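Long-range contact in segregation and condensation protein A (Pyrococcus furiosus, PDB 5XNS), which probably acts as the kleisin subunit of an archaeal Smc complex in chromosome organization and, through the C-terminal domain seen here, binds the Smc head: residues V13-Y17 and L66-M70. Residue numbers count along the deposited sequence, not the author numbering.
Sequences VKKIY and LVVPM
The ring of Tyr-17 lies over Pro-69, with Pro-69 CD 3.9 Å from the ring centroid and 26° off the ring normal, a CH-pi contact on one face. The contact belongs to the winged-helix fold expected of a kleisin C-terminal domain, and packs helix 3-20 against strand 65-69, the middle strand of a small antiparallel sheet. The 13-17 segment is regular alpha helix, with a hydrogen bond from Tyr-17 N to Val-13 O of 2.9 Å. Residues 66-69 are extended, and Pro-69 has phi/psi -74/154. The two segment axes cross at -90° and come within 8.1 Å. Lys-14 and Pro-69 are nearest in register, with CA atoms 6.0 Å apart; the CA atoms of Tyr-17 and Val-68 are 7.3 Å apart.

The CA-CB bonds of Val-13 and Tyr-17, one helical turn apart, both point toward the strand. With chi1 t for both and chi2 near 71° for Tyr-17, Val-13 CG1 and the Tyr-17 ring both reach Pro-69 CD. Val-13 CG1 is 3.8 Å from Pro-69 CD and 4.1 Å from Val-67 CG1. Both valines are buried; both touch Leu-29, and Val-13 also touches Ile-24. The contact is apolar, with no hydrogen bond between the segments. Lys-14 CA is 4.3 Å from Pro-69 CG, while its all-t side chain leads away. Farther out on the ring, Tyr-17 CZ meets Val-68 CG1 at 4.0 Å. The tightest approach is Tyr-17 CB to Pro-69 CG, 3.5 Å.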
loop_
_atom_site.group_PDB
_atom_site.type_symbol
_atom_site.label_atom_id
_atom_site.label_comp_id
_atom_site.label_asym_id
_atom_site.label_seq_id
_atom_site.Cartn_x
_atom_site.Cartn_y
_atom_site.Cartn_z
ATOM N N VAL B 13 32.433 12.091 -17.273
ATOM C CA VAL B 13 32.604 10.645 -17.434
ATOM C C VAL B 13 33.425 10.332 -18.684
ATOM O O VAL B 13 34.364 9.528 -18.648
ATOM C CB VAL B 13 31.233 9.947 -17.477
ATOM C CG1 VAL B 13 31.389 8.491 -17.949
ATOM C CG2 VAL B 13 30.579 9.988 -16.085
ATOM N N LYS B 14 33.080 10.972 -19.801
ATOM C CA LYS B 14 33.774 10.743 -21.066
ATOM C C LYS B 14 35.241 11.173 -20.989
ATOM O O LYS B 14 36.139 10.429 -21.409
ATOM C CB LYS B 14 33.032 11.489 -22.180
ATOM C CG LYS B 14 33.605 11.334 -23.589
ATOM C CD LYS B 14 32.760 12.119 -24.594
ATOM C CE LYS B 14 33.387 12.141 -25.986
ATOM N NZ LYS B 14 32.630 13.016 -26.930
ATOM N N LYS B 15 35.508 12.361 -20.434
ATOM C CA LYS B 15 36.884 12.839 -20.338
ATOM C C LYS B 15 37.733 11.904 -19.483
ATOM O O LYS B 15 38.860 11.551 -19.853
ATOM C CB LYS B 15 36.915 14.261 -19.770
ATOM C CG LYS B 15 38.267 14.948 -19.926
ATOM C CD LYS B 15 38.601 15.190 -21.408
ATOM C CE LYS B 15 40.055 15.636 -21.607
ATOM N NZ LYS B 15 40.448 16.721 -20.660
ATOM N N ILE B 16 37.202 11.482 -18.333
ATOM C CA ILE B 16 37.964 10.588 -17.465
ATOM C C ILE B 16 38.194 9.252 -18.155
ATOM O O ILE B 16 39.275 8.656 -18.043
ATOM C CB ILE B 16 37.255 10.404 -16.113
ATOM C CG1 ILE B 16 37.242 11.715 -15.328
ATOM C CG2 ILE B 16 37.933 9.293 -15.297
ATOM C CD1 ILE B 16 36.429 11.628 -14.054
ATOM N N TYR B 17 37.184 8.759 -18.877
ATOM C CA TYR B 17 37.332 7.469 -19.543
ATOM C C TYR B 17 38.363 7.538 -20.666
ATOM O O TYR B 17 39.138 6.594 -20.859
ATOM C CB TYR B 17 35.989 6.982 -20.084
ATOM C CG TYR B 17 36.044 5.535 -20.533
ATOM C CD1 TYR B 17 36.154 4.501 -19.603
ATOM C CD2 TYR B 17 36.013 5.202 -21.883
ATOM C CE1 TYR B 17 36.216 3.167 -20.013
ATOM C CE2 TYR B 17 36.075 3.874 -22.301
ATOM C CZ TYR B 17 36.177 2.865 -21.368
ATOM O OH TYR B 17 36.232 1.550 -21.787
ATOM N N LEU B 66 30.053 0.594 -11.248
ATOM C CA LEU B 66 30.996 1.177 -12.195
ATOM C C LEU B 66 30.247 1.777 -13.377
ATOM O O LEU B 66 29.126 1.379 -13.696
ATOM C CB LEU B 66 31.992 0.144 -12.723
ATOM C CG LEU B 66 32.683 -0.708 -11.672
ATOM C CD1 LEU B 66 33.283 -1.912 -12.357
ATOM C CD2 LEU B 66 33.752 0.107 -10.943
ATOM N N VAL B 67 30.899 2.720 -14.051
ATOM C CA VAL B 67 30.299 3.471 -15.144
ATOM C C VAL B 67 31.225 3.430 -16.351
ATOM O O VAL B 67 32.429 3.688 -16.227
ATOM C CB VAL B 67 30.029 4.934 -14.748
ATOM C CG1 VAL B 67 29.293 5.663 -15.878
ATOM C CG2 VAL B 67 29.248 4.993 -13.431
ATOM N N VAL B 68 30.657 3.149 -17.518
ATOM C CA VAL B 68 31.409 3.217 -18.762
ATOM C C VAL B 68 30.601 4.042 -19.752
ATOM O O VAL B 68 29.399 3.794 -19.918
ATOM C CB VAL B 68 31.707 1.813 -19.311
ATOM C CG1 VAL B 68 32.395 1.907 -20.665
ATOM C CG2 VAL B 68 32.563 1.047 -18.325
ATOM N N PRO B 69 31.195 5.039 -20.411
ATOM C CA PRO B 69 30.448 5.785 -21.432
ATOM C C PRO B 69 30.272 4.954 -22.695
ATOM O O PRO B 69 31.039 4.028 -22.968
ATOM C CB PRO B 69 31.315 7.025 -21.679
ATOM C CG PRO B 69 32.704 6.594 -21.302
ATOM C CD PRO B 69 32.537 5.600 -20.171
ATOM N N MET B 70 29.210 5.264 -23.436
ATOM C CA MET B 70 28.901 4.581 -24.697
ATOM C C MET B 70 29.018 5.546 -25.864
ATOM O O MET B 70 29.031 6.769 -25.670
ATOM C CB MET B 70 27.489 3.979 -24.691
ATOM C CG MET B 70 27.063 3.415 -23.357
ATOM S SD MET B 70 27.520 1.685 -23.159
ATOM C CE MET B 70 26.041 0.891 -23.797
#